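Local structure of 4-hydroxy-tetrahydrodipicolinate synthase (Methylacidiphilum fumariolicum SolV, 6T3T) at residues T6-I11 against V206-F211; S12-G17 against E266-L271; L59-A64 against E93-D98; A83-L88 against S120-S125; D169-L174 against L196-V201. The protein probably catalyses the condensation of pyruvate with L-aspartate-beta-semialdehyde to 4-hydroxy-tetrahydrodipicolinate in lysine biosynthesis. All blocks are in the same frame, centred on the assembly; numbering follows the deposited sequence.

In the fold
All five contacts belong to one eight-stranded TIM barrel. Contact 1 joins its first strand to the loop leaving its last, and lies nearest the predicted pyruvate site: the A9 side chain is about 4 Å from those of T45 and V204 and about 3 Å from a bound sulfate. Contact 2 continues the same chain outward into a small hairpin, its centre 18 Å from that of contact 1. Contact 3 meets both, through I10 on T63 and S12 on L59, and shares helix 82-95 with contact 4, their centres 17 Å apart. Contact 5 lies across the chain's centre from contacts 2 and 3, 35 Å and 30 Å away between centres.

Contact 1 of 5, residues T6-I11 against V206-F211; sequences TYTAII and VASNLF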
# COMPACT_ATOMS: atom_id res chain seq x y z
N THR A 6 14.90 -14.26 24.37
CA THR A 6 14.59 -14.94 23.12
C THR A 6 13.66 -16.12 23.38
O THR A 6 14.00 -17.03 24.14
CB THR A 6 15.85 -15.42 22.42
OG1 THR A 6 16.74 -14.31 22.26
CG2 THR A 6 15.49 -16.03 21.04
N TYR A 7 12.51 -16.10 22.70
CA TYR A 7 11.49 -17.13 22.74
C TYR A 7 11.34 -17.72 21.35
O TYR A 7 11.23 -16.99 20.36
CB TYR A 7 10.16 -16.52 23.20
CG TYR A 7 10.14 -16.13 24.67
CD1 TYR A 7 10.86 -15.04 25.15
CD2 TYR A 7 9.42 -16.88 25.59
CE1 TYR A 7 10.88 -14.73 26.52
CE2 TYR A 7 9.42 -16.57 26.94
CZ TYR A 7 10.14 -15.50 27.39
OH TYR A 7 10.10 -15.20 28.73
N THR A 8 11.34 -19.04 21.24
CA THR A 8 11.32 -19.68 19.94
C THR A 8 9.89 -20.09 19.59
O THR A 8 9.28 -20.87 20.32
CB THR A 8 12.27 -20.89 19.96
OG1 THR A 8 13.59 -20.43 20.29
CG2 THR A 8 12.29 -21.66 18.60
N ALA A 9 9.35 -19.54 18.50
CA ALA A 9 8.10 -20.05 17.92
C ALA A 9 8.45 -21.34 17.19
O ALA A 9 9.02 -21.32 16.10
CB ALA A 9 7.46 -19.03 16.99
N ILE A 10 8.18 -22.48 17.83
CA ILE A 10 8.63 -23.76 17.30
C ILE A 10 7.70 -24.24 16.20
O ILE A 10 6.48 -24.02 16.24
CB ILE A 10 8.71 -24.82 18.43
CG1 ILE A 10 7.37 -24.91 19.18
CG2 ILE A 10 9.83 -24.49 19.35
CD1 ILE A 10 7.21 -26.24 19.83
N ILE A 11 8.29 -24.94 15.22
CA ILE A 11 7.49 -25.74 14.28
C ILE A 11 6.71 -26.81 15.05
O ILE A 11 7.07 -27.20 16.16
CB ILE A 11 8.41 -26.39 13.23
CG1 ILE A 11 9.47 -27.25 13.91
CG2 ILE A 11 9.13 -25.34 12.37
CD1 ILE A 11 10.00 -28.39 13.03
N VAL A 206 11.74 -16.94 14.76
CA VAL A 206 11.72 -18.10 13.89
C VAL A 206 13.11 -18.67 13.71
O VAL A 206 13.28 -19.88 13.77
CB VAL A 206 11.11 -17.75 12.52
CG1 VAL A 206 11.20 -18.97 11.56
CG2 VAL A 206 9.70 -17.25 12.66
N ALA A 207 14.10 -17.79 13.47
CA ALA A 207 15.45 -18.26 13.15
C ALA A 207 16.04 -19.10 14.28
O ALA A 207 16.85 -19.98 14.01
CB ALA A 207 16.38 -17.08 12.88
N SER A 208 15.64 -18.83 15.53
CA SER A 208 16.17 -19.54 16.68
C SER A 208 15.85 -21.03 16.67
O SER A 208 16.46 -21.77 17.44
CB SER A 208 15.65 -18.91 17.97
OG SER A 208 14.23 -18.91 18.03
N ASN A 209 14.90 -21.46 15.83
CA ASN A 209 14.64 -22.88 15.58
C ASN A 209 15.89 -23.58 15.08
O ASN A 209 16.14 -24.75 15.38
CB ASN A 209 13.54 -23.06 14.54
CG ASN A 209 12.17 -23.01 15.12
OD1 ASN A 209 11.73 -23.95 15.80
ND2 ASN A 209 11.45 -21.92 14.85
N LEU A 210 16.65 -22.87 14.25
CA LEU A 210 17.84 -23.37 13.60
C LEU A 210 19.10 -23.01 14.36
O LEU A 210 19.97 -23.87 14.56
CB LEU A 210 17.93 -22.81 12.18
CG LEU A 210 16.93 -23.31 11.14
CD1 LEU A 210 16.95 -22.36 9.94
CD2 LEU A 210 17.23 -24.78 10.69
N PHE A 211 19.19 -21.75 14.81
CA PHE A 211 20.40 -21.20 15.43
C PHE A 211 20.01 -20.54 16.75
O PHE A 211 20.06 -19.31 16.89
CB PHE A 211 21.10 -20.23 14.49
CG PHE A 211 21.53 -20.85 13.20
CD1 PHE A 211 22.64 -21.68 13.16
CD2 PHE A 211 20.81 -20.62 12.03
CE1 PHE A 211 23.05 -22.28 11.96
CE2 PHE A 211 21.20 -21.23 10.81
CZ PHE A 211 22.33 -22.06 10.79
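N209 and S208 carry the polar part of this contact, S208 meeting T6 and T8, N209 the chain from T8 to I11. The carboxamide of N209 gives both of its ND2 donor directions to backbone carbonyls: ND2 bonds A9 O across the contact at 2.8 Å, nearly straight at 165°, and V206 O within its own loop at 2.9 Å. Both acceptors lie close to the amide plane, which fixes the rotation of the group. V206 O also accepts from N209 N, so the turn and the side chain share one acceptor. Between hydroxyls, S208 OG comes to 2.8 Å from T8 OG1. T8 OG1 is further hydrogen-bonded to OE1 of Q31, whose NE2 bonds S208 O, so Q31 ties the two segments from outside.

Van der Waals contact completes the interface. T8 CG2, anti to the backbone N, reaches N209 OD1 at 3.7 Å, and I10 CA lies 3.4 Å from the same oxygen, which is buried and has no hydrogen-bond partner in the model. An alanine at N209 would probably leave A9 O without this donor and the loop freer to shift from the strand.

The pairing joins the first barrel strand, 5-9, to the loop leaving the last, 202-205. A9 lies beside T45 and V204, both predicted to bind pyruvate, and the carboxamide bond to A9 O is consistent with helping to hold the backbone beside that site.

Contact 2 of 5, residues S12-G17 against E266-L271; sequences SPFHNG and ELRLPL
E266 and R268 reach from a loop to a β-hairpin, whose short strands 14-15 and 18-19 are joined through N16 and G17. The carboxylate of E266 accepts from the two successive turn amides. G17 N bonds OE2 at 2.7 Å and 151°, on the syn side of the carboxylate, while N16 N gives OE1 a weak bond at 3.0 Å. An alanine at E266 would probably leave both turn amides without this acceptor, and the turn less firmly held to the loop.

R268 is held through NH1, which forms a salt bridge with E55 OE1 and a hydrogen bond with T50 O. The guanidinium lies flat on the ring of F14, the planes 13° apart, in a stacked cation-π contact with CZ 4.2 Å from the ring centroid. R268 NH2 approaches G17 O to 3.0 Å. The extended chain from CG to NE lays R268 CD against F14 CE2 at 3.5 Å. K254, from helix 251-259, gives NZ to both S12 O and E266 O, so the two backbones share one ammonium group. Towards its far end the loop 266-271 packs on a second subunit, with L269 on T82 of that chain.

F14 is covered on both sides: R268 NE stands 3.6 Å above one face, offset toward the rim, and S12 O lies 3.6 Å over the centre of the opposite face.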
# COMPACT_ATOMS: atom_id res chain seq x y z
N SER A 12 5.65 -27.33 14.42
CA SER A 12 4.99 -28.53 14.92
C SER A 12 5.54 -29.66 14.07
O SER A 12 5.18 -29.77 12.89
CB SER A 12 3.46 -28.45 14.79
OG SER A 12 2.91 -27.49 15.65
N PRO A 13 6.45 -30.50 14.59
CA PRO A 13 7.02 -31.55 13.74
C PRO A 13 5.98 -32.62 13.45
O PRO A 13 5.24 -33.03 14.34
CB PRO A 13 8.21 -32.08 14.56
CG PRO A 13 7.93 -31.68 15.95
CD PRO A 13 7.14 -30.40 15.89
N PHE A 14 5.86 -32.98 12.17
CA PHE A 14 4.94 -34.02 11.74
C PHE A 14 5.70 -35.20 11.17
O PHE A 14 6.67 -35.03 10.43
CB PHE A 14 4.00 -33.50 10.65
CG PHE A 14 3.12 -32.38 11.09
CD1 PHE A 14 2.53 -32.38 12.33
CD2 PHE A 14 2.88 -31.31 10.23
CE1 PHE A 14 1.70 -31.34 12.71
CE2 PHE A 14 2.06 -30.27 10.61
CZ PHE A 14 1.47 -30.28 11.86
N HIS A 15 5.16 -36.39 11.42
CA HIS A 15 5.68 -37.61 10.83
C HIS A 15 4.50 -38.53 10.55
O HIS A 15 3.83 -38.98 11.50
CB HIS A 15 6.69 -38.28 11.76
CG HIS A 15 7.28 -39.53 11.21
ND1 HIS A 15 8.07 -39.54 10.08
CD2 HIS A 15 7.24 -40.81 11.65
CE1 HIS A 15 8.47 -40.78 9.83
NE2 HIS A 15 7.98 -41.56 10.77
N ASN A 16 4.27 -38.82 9.27
CA ASN A 16 3.17 -39.68 8.85
C ASN A 16 1.82 -39.14 9.32
O ASN A 16 1.00 -39.85 9.89
CB ASN A 16 3.40 -41.11 9.33
CG ASN A 16 4.72 -41.66 8.87
OD1 ASN A 16 5.38 -42.40 9.58
ND2 ASN A 16 5.13 -41.28 7.67
N GLY A 17 1.62 -37.86 9.09
CA GLY A 17 0.34 -37.25 9.38
C GLY A 17 0.05 -37.04 10.84
O GLY A 17 -1.05 -36.62 11.19
N GLU A 266 7.07 -32.40 6.12
CA GLU A 266 5.63 -32.62 6.01
C GLU A 266 4.92 -31.32 6.34
O GLU A 266 5.01 -30.82 7.47
CB GLU A 266 5.17 -33.72 6.96
CG GLU A 266 4.13 -34.62 6.37
CD GLU A 266 3.87 -35.81 7.25
OE1 GLU A 266 4.48 -36.85 6.99
OE2 GLU A 266 3.01 -35.72 8.16
N LEU A 267 4.27 -30.75 5.34
CA LEU A 267 3.46 -29.55 5.51
C LEU A 267 2.00 -29.91 5.26
O LEU A 267 1.69 -30.72 4.37
CB LEU A 267 3.92 -28.46 4.55
CG LEU A 267 5.34 -27.98 4.80
CD1 LEU A 267 6.00 -27.44 3.53
CD2 LEU A 267 5.31 -26.93 5.88
N ARG A 268 1.12 -29.31 6.02
CA ARG A 268 -0.31 -29.52 5.81
C ARG A 268 -0.87 -28.44 4.89
O ARG A 268 -0.63 -27.24 5.11
CB ARG A 268 -1.03 -29.53 7.15
CG ARG A 268 -0.64 -30.75 7.97
CD ARG A 268 -1.24 -30.74 9.39
NE ARG A 268 -1.05 -32.06 10.00
CZ ARG A 268 -1.67 -32.49 11.10
NH1 ARG A 268 -2.55 -31.73 11.74
NH2 ARG A 268 -1.40 -33.71 11.53
N LEU A 269 -1.62 -28.87 3.88
CA LEU A 269 -2.28 -27.97 2.97
C LEU A 269 -3.21 -27.03 3.75
O LEU A 269 -3.92 -27.47 4.65
CB LEU A 269 -3.06 -28.76 1.92
CG LEU A 269 -2.25 -29.45 0.80
CD1 LEU A 269 -3.10 -30.36 -0.09
CD2 LEU A 269 -1.53 -28.42 -0.04
N PRO A 270 -3.28 -25.75 3.38
CA PRO A 270 -2.83 -25.17 2.10
C PRO A 270 -1.34 -24.80 1.96
O PRO A 270 -0.96 -24.24 0.94
CB PRO A 270 -3.71 -23.91 1.99
CG PRO A 270 -3.79 -23.42 3.45
CD PRO A 270 -3.90 -24.74 4.26
N LEU A 271 -0.49 -25.10 2.94
CA LEU A 271 0.95 -24.90 2.77
C LEU A 271 1.54 -25.97 1.85
O LEU A 271 1.13 -27.14 1.88
CB LEU A 271 1.67 -24.90 4.12
CG LEU A 271 1.30 -23.75 5.07
CD1 LEU A 271 2.21 -23.74 6.28
CD2 LEU A 271 1.36 -22.41 4.37

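Contact 3 of 5, residues L59-A64 against E93-D98; sequences LVRLTA and EKIGVD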
# COMPACT_ATOMS: atom_id res chain seq x y z
N LEU A 59 -0.00 -30.75 21.44
CA LEU A 59 1.31 -30.13 21.25
C LEU A 59 1.66 -29.26 22.44
O LEU A 59 2.81 -29.29 22.92
CB LEU A 59 1.32 -29.30 19.96
CG LEU A 59 1.79 -30.00 18.68
CD1 LEU A 59 1.17 -29.33 17.47
CD2 LEU A 59 3.33 -30.02 18.55
N VAL A 60 0.67 -28.55 22.99
CA VAL A 60 0.96 -27.72 24.15
C VAL A 60 1.28 -28.58 25.36
O VAL A 60 2.21 -28.30 26.12
CB VAL A 60 -0.22 -26.77 24.43
CG1 VAL A 60 0.03 -25.98 25.75
CG2 VAL A 60 -0.38 -25.86 23.26
N ARG A 61 0.55 -29.68 25.53
CA ARG A 61 0.80 -30.58 26.65
C ARG A 61 2.16 -31.23 26.54
O ARG A 61 2.90 -31.33 27.53
CB ARG A 61 -0.30 -31.64 26.75
CG ARG A 61 -0.32 -32.36 28.09
CD ARG A 61 -1.69 -32.96 28.32
NE ARG A 61 -2.26 -33.34 27.04
CZ ARG A 61 -3.55 -33.22 26.72
NH1 ARG A 61 -4.40 -32.68 27.59
NH2 ARG A 61 -3.95 -33.60 25.51
N LEU A 62 2.50 -31.73 25.34
CA LEU A 62 3.80 -32.36 25.14
C LEU A 62 4.94 -31.40 25.43
O LEU A 62 5.93 -31.77 26.06
CB LEU A 62 3.93 -32.86 23.71
CG LEU A 62 3.21 -34.15 23.41
CD1 LEU A 62 3.05 -34.27 21.90
CD2 LEU A 62 3.99 -35.32 24.00
N THR A 63 4.81 -30.16 24.94
CA THR A 63 5.81 -29.14 25.20
C THR A 63 5.97 -28.92 26.70
O THR A 63 7.09 -28.89 27.21
CB THR A 63 5.44 -27.84 24.48
OG1 THR A 63 5.31 -28.07 23.07
CG2 THR A 63 6.50 -26.76 24.73
N ALA A 64 4.86 -28.80 27.43
CA ALA A 64 4.95 -28.61 28.88
C ALA A 64 5.59 -29.82 29.53
O ALA A 64 6.46 -29.68 30.39
CB ALA A 64 3.58 -28.34 29.51
N GLU A 93 -4.12 -22.99 30.40
CA GLU A 93 -3.97 -22.79 31.82
C GLU A 93 -4.10 -24.12 32.58
O GLU A 93 -3.29 -24.42 33.47
CB GLU A 93 -4.98 -21.76 32.31
CG GLU A 93 -4.81 -21.39 33.77
CD GLU A 93 -5.78 -20.32 34.22
OE1 GLU A 93 -6.59 -19.86 33.39
OE2 GLU A 93 -5.73 -19.92 35.40
N LYS A 94 -5.06 -24.96 32.19
CA LYS A 94 -5.18 -26.26 32.87
C LYS A 94 -3.95 -27.12 32.64
O LYS A 94 -3.54 -27.85 33.54
CB LYS A 94 -6.42 -27.01 32.41
CG LYS A 94 -7.71 -26.45 32.97
CD LYS A 94 -8.95 -27.17 32.40
CE LYS A 94 -10.21 -26.33 32.57
NZ LYS A 94 -11.47 -26.99 32.11
N ILE A 95 -3.35 -27.06 31.45
CA ILE A 95 -2.10 -27.79 31.20
C ILE A 95 -0.98 -27.22 32.07
O ILE A 95 -0.09 -27.96 32.53
CB ILE A 95 -1.76 -27.78 29.70
CG1 ILE A 95 -2.55 -28.89 28.97
CG2 ILE A 95 -0.26 -27.92 29.46
CD1 ILE A 95 -2.74 -28.65 27.49
N GLY A 96 -0.98 -25.91 32.31
CA GLY A 96 -0.03 -25.30 33.23
C GLY A 96 1.11 -24.54 32.59
O GLY A 96 2.25 -24.60 33.07
N VAL A 97 0.82 -23.74 31.57
CA VAL A 97 1.86 -22.97 30.90
C VAL A 97 2.16 -21.71 31.70
O VAL A 97 1.48 -21.40 32.68
CB VAL A 97 1.45 -22.63 29.46
CG1 VAL A 97 1.11 -23.89 28.68
CG2 VAL A 97 0.23 -21.68 29.46
N ASP A 98 3.17 -20.96 31.29
CA ASP A 98 3.46 -19.71 31.97
C ASP A 98 2.63 -18.54 31.46
O ASP A 98 2.49 -17.56 32.19
CB ASP A 98 4.94 -19.39 31.83
CG ASP A 98 5.79 -20.52 32.31
OD1 ASP A 98 5.74 -20.82 33.53
OD2 ASP A 98 6.45 -21.16 31.47
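I95 lies across the turn of helix formed by V60, R61 and A64, both its branches resting on R61, CG2 by CA and CD1 by N and CB. I95 CG2, anti to the backbone N, touches A64 CB at 3.9 Å. The other branch carries I95 CD1 to R61 CB, also at 3.9 Å, with R61 N only slightly farther away at 4.0 Å. V60 crosses I95 obliquely, V60 CG1 to I95 CG2 at 4.2 Å. With V97 it meets at about a right angle and more closely, the two CG1 methyls 3.8 Å apart. The V60 methyl concerned is anti to the backbone N (chi1 175°), a setting that turns it toward both I95 and V97.

These residues pair two neighbouring outer helices of the TIM barrel, 53-67 and 82-95, which lie on either side of strand 72-76 along the chain. I95 is the last helical residue of 82-95. After it, G96 adopts a positive phi (105°), where a CB would collide with the carbonyl O of I95; the glycine thus lets the chain leave the helix and brings V97 round to V60 on the way to strand 99-103. V60 and A64 also pack against that sheet, on A75 and I73 of strand 72-76.

R61 touches I95 chiefly through CB. Its chain bends farther out, at chi3, and the guanidinium is paired within its own helix: NH2 forms a salt bridge with OE1 of E58.

Contact 4 of 5, residues A83-L88 against S120-S125; sequences AEAIHL and SAIAAS
Two successive outer helices of the TIM barrel, 82-95 and 112-125, pack side by side here, on either side of strand 99-103 along the chain. They run nearly parallel, with a crossing angle of -25° and axes 9.4 Å apart at closest approach; I86 and I122 face each other where the backbones are nearest. A85 meets the tip of I122: its CB touches I122 CD1 at 3.6 Å. The CG1 atoms of I86 and I122 come together at 4.0 Å, and the two side chains pass at a slant. In I122, CG1 is anti to the carbonyl carbon (chi1 -57°), which turns it to face both A85 and I86, within 4.1 Å of A85 CB. Farther along, I86 CG1 rests on S125 OG at 3.9 Å and its CG2 on S125 CB at 4.1 Å, while the end of the side chain, CD1, comes to A121 O.

The hydroxyl that I86 meets is already engaged. S125 OG sits between the backbone N and the carbonyl carbon and gives a 2.7 Å hydrogen bond to I122 O, an oxygen that also accepts from S125 N. T82 and T89 of the first helix extend the packing onto A121 and I122.

The interface is therefore largely apolar, and its polar atoms are touched only by carbon: the hydroxyl proton of S125 is spent on its own helix, which leaves OG to meet I86 by van der Waals contact, and methyl and methylene groups do the rest without a polar bond between the helices.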
# COMPACT_ATOMS: atom_id res chain seq x y z
N ALA A 83 -14.83 -16.49 21.82
CA ALA A 83 -15.16 -17.66 22.63
C ALA A 83 -14.13 -18.77 22.47
O ALA A 83 -13.68 -19.36 23.46
CB ALA A 83 -16.56 -18.17 22.28
N GLU A 84 -13.72 -19.07 21.23
CA GLU A 84 -12.74 -20.14 21.03
C GLU A 84 -11.39 -19.79 21.64
O GLU A 84 -10.68 -20.68 22.11
CB GLU A 84 -12.56 -20.48 19.56
CG GLU A 84 -11.70 -21.73 19.44
CD GLU A 84 -11.34 -22.12 18.01
OE1 GLU A 84 -11.42 -21.27 17.10
OE2 GLU A 84 -10.98 -23.31 17.80
N ALA A 85 -11.00 -18.50 21.58
CA ALA A 85 -9.76 -18.08 22.22
C ALA A 85 -9.84 -18.25 23.73
O ALA A 85 -8.86 -18.66 24.37
CB ALA A 85 -9.44 -16.62 21.86
N ILE A 86 -10.98 -17.94 24.33
CA ILE A 86 -11.17 -18.16 25.76
C ILE A 86 -11.02 -19.64 26.09
O ILE A 86 -10.30 -20.02 27.01
CB ILE A 86 -12.54 -17.61 26.20
CG1 ILE A 86 -12.50 -16.08 26.27
CG2 ILE A 86 -13.01 -18.26 27.52
CD1 ILE A 86 -13.89 -15.45 26.46
N HIS A 87 -11.66 -20.49 25.29
CA HIS A 87 -11.60 -21.93 25.55
C HIS A 87 -10.18 -22.45 25.43
O HIS A 87 -9.69 -23.14 26.32
CB HIS A 87 -12.55 -22.67 24.61
CG HIS A 87 -12.54 -24.16 24.78
ND1 HIS A 87 -13.08 -24.79 25.89
CD2 HIS A 87 -12.05 -25.15 24.00
CE1 HIS A 87 -12.92 -26.10 25.78
NE2 HIS A 87 -12.30 -26.34 24.64
N LEU A 88 -9.49 -22.07 24.34
CA LEU A 88 -8.09 -22.45 24.15
C LEU A 88 -7.22 -21.93 25.28
O LEU A 88 -6.35 -22.65 25.78
CB LEU A 88 -7.56 -21.90 22.81
CG LEU A 88 -8.01 -22.67 21.57
CD1 LEU A 88 -7.61 -21.94 20.26
CD2 LEU A 88 -7.49 -24.12 21.64
N SER A 120 -9.93 -7.85 26.04
CA SER A 120 -10.35 -7.68 27.44
C SER A 120 -11.13 -8.90 27.94
O SER A 120 -10.92 -9.34 29.08
CB SER A 120 -11.20 -6.43 27.62
OG SER A 120 -10.47 -5.27 27.31
N ALA A 121 -12.01 -9.45 27.11
CA ALA A 121 -12.78 -10.60 27.53
C ALA A 121 -11.89 -11.80 27.80
O ALA A 121 -12.12 -12.53 28.76
CB ALA A 121 -13.83 -10.95 26.47
N ILE A 122 -10.86 -12.02 26.96
CA ILE A 122 -9.93 -13.13 27.17
C ILE A 122 -9.08 -12.89 28.41
O ILE A 122 -8.91 -13.79 29.24
CB ILE A 122 -9.02 -13.35 25.94
CG1 ILE A 122 -9.85 -13.60 24.67
CG2 ILE A 122 -8.04 -14.53 26.21
CD1 ILE A 122 -9.07 -13.34 23.35
N ALA A 123 -8.56 -11.67 28.57
CA ALA A 123 -7.78 -11.36 29.75
C ALA A 123 -8.57 -11.60 31.03
O ALA A 123 -8.05 -12.15 32.01
CB ALA A 123 -7.30 -9.91 29.68
N ALA A 124 -9.84 -11.18 31.05
CA ALA A 124 -10.69 -11.35 32.23
C ALA A 124 -10.98 -12.81 32.54
O ALA A 124 -11.33 -13.14 33.68
CB ALA A 124 -12.00 -10.60 32.05
N SER A 125 -10.89 -13.69 31.55
CA SER A 125 -11.23 -15.07 31.79
C SER A 125 -10.09 -15.86 32.41
O SER A 125 -10.33 -17.00 32.84
CB SER A 125 -11.65 -15.75 30.48
OG SER A 125 -10.51 -15.95 29.67

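Contact 5 of 5, residues D169-L174 against L196-V201; sequences DRVSQL and LSVGAV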
# COMPACT_ATOMS: atom_id res chain seq x y z
N ASP A 169 8.87 2.20 13.84
CA ASP A 169 8.19 3.37 14.39
C ASP A 169 7.07 2.98 15.36
O ASP A 169 6.78 3.70 16.32
CB ASP A 169 7.68 4.21 13.24
CG ASP A 169 7.74 5.66 13.53
OD1 ASP A 169 8.87 6.17 13.65
OD2 ASP A 169 6.66 6.28 13.66
N ARG A 170 6.40 1.87 15.09
CA ARG A 170 5.41 1.36 16.03
C ARG A 170 6.03 1.12 17.40
O ARG A 170 5.39 1.38 18.43
CB ARG A 170 4.81 0.07 15.48
CG ARG A 170 3.78 -0.56 16.37
CD ARG A 170 2.71 0.45 16.63
NE ARG A 170 2.02 0.91 15.43
CZ ARG A 170 0.86 0.41 15.02
NH1 ARG A 170 0.29 -0.57 15.73
NH2 ARG A 170 0.26 0.90 13.92
N VAL A 171 7.27 0.64 17.45
CA VAL A 171 7.91 0.41 18.74
C VAL A 171 8.10 1.73 19.49
O VAL A 171 7.77 1.84 20.68
CB VAL A 171 9.23 -0.37 18.56
CG1 VAL A 171 9.93 -0.53 19.89
CG2 VAL A 171 8.96 -1.76 17.96
N SER A 172 8.59 2.75 18.80
CA SER A 172 8.73 4.06 19.45
C SER A 172 7.41 4.58 19.98
O SER A 172 7.36 5.18 21.06
CB SER A 172 9.33 5.09 18.47
OG SER A 172 10.68 4.78 18.18
N GLN A 173 6.31 4.40 19.22
CA GLN A 173 5.00 4.82 19.71
C GLN A 173 4.57 4.01 20.92
O GLN A 173 4.01 4.55 21.89
CB GLN A 173 3.95 4.73 18.59
CG GLN A 173 4.03 5.89 17.55
CD GLN A 173 3.41 5.56 16.18
OE1 GLN A 173 3.22 4.40 15.83
NE2 GLN A 173 3.13 6.60 15.39
N LEU A 174 4.80 2.70 20.89
CA LEU A 174 4.42 1.85 22.02
C LEU A 174 5.19 2.24 23.28
O LEU A 174 4.60 2.31 24.37
CB LEU A 174 4.63 0.38 21.65
CG LEU A 174 3.61 -0.14 20.64
CD1 LEU A 174 4.01 -1.50 20.07
CD2 LEU A 174 2.24 -0.19 21.30
N LEU A 196 15.15 -3.44 19.21
CA LEU A 196 15.90 -3.28 20.46
C LEU A 196 16.41 -1.84 20.66
O LEU A 196 16.38 -1.30 21.77
CB LEU A 196 17.10 -4.24 20.45
CG LEU A 196 16.99 -5.65 21.03
CD1 LEU A 196 15.64 -6.29 20.73
CD2 LEU A 196 18.11 -6.49 20.48
N SER A 197 16.93 -1.22 19.59
CA SER A 197 17.55 0.09 19.72
C SER A 197 16.55 1.16 20.17
O SER A 197 16.95 2.18 20.75
CB SER A 197 18.17 0.52 18.39
OG SER A 197 17.15 0.97 17.51
N VAL A 198 15.26 0.97 19.91
CA VAL A 198 14.28 1.95 20.36
C VAL A 198 13.40 1.42 21.48
O VAL A 198 12.38 2.03 21.79
CB VAL A 198 13.44 2.47 19.18
CG1 VAL A 198 14.33 3.20 18.21
CG2 VAL A 198 12.76 1.31 18.46
N GLY A 199 13.75 0.28 22.10
CA GLY A 199 13.11 -0.09 23.36
C GLY A 199 12.49 -1.47 23.52
O GLY A 199 12.07 -1.84 24.63
N ALA A 200 12.48 -2.28 22.46
CA ALA A 200 12.10 -3.67 22.60
C ALA A 200 13.11 -4.39 23.48
O ALA A 200 14.26 -3.96 23.62
CB ALA A 200 12.00 -4.33 21.22
N VAL A 201 12.68 -5.51 24.07
CA VAL A 201 13.48 -6.22 25.05
C VAL A 201 13.62 -7.70 24.70
O VAL A 201 14.05 -8.50 25.53
CB VAL A 201 12.90 -6.04 26.48
CG1 VAL A 201 13.05 -4.55 26.94
CG2 VAL A 201 11.42 -6.52 26.57
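V198 is gripped by two neighbouring residues of helix 168-177, V171 and S172. Its CG2 methyl meets V171 CG1 at 3.7 Å and V171 CB at 3.9 Å, while its CB lies 3.7 Å from S172 OG, with CG1 a little farther from the same oxygen. V171 also spans the turn that follows: CG1, anti to the backbone N (chi1 176°), comes to 4.0 Å from both V198 O and A200 N. The S172 hydroxyl touches the V198 branch without bonding it; it is hydrogen-bonded with NE2 of H234 of a third subunit, and as D169 OD2 bonds OH of Y238 of that same subunit, the helix also takes part in a subunit interface.

V198 sits where helix 192-197 ends. G199, at positive phi, is the C-prime residue of a Schellman motif, in which A200 N pairs with F195 O and G199 N bonds L196 O at 3.1 Å; F195 packs on both V171 and A200. At G199 a CB would press on the carbonyl oxygen of V198, and the position suits a residue without a side chain.

Within the barrel the contact joins the helix that follows strand 158-163 to the turn entering strand 202-205: V201 bonds through its backbone to I184 of strand 183-186 and G5 of strand 5-9, while L174 packs on helix 145-154 and L196 on helix 212-223.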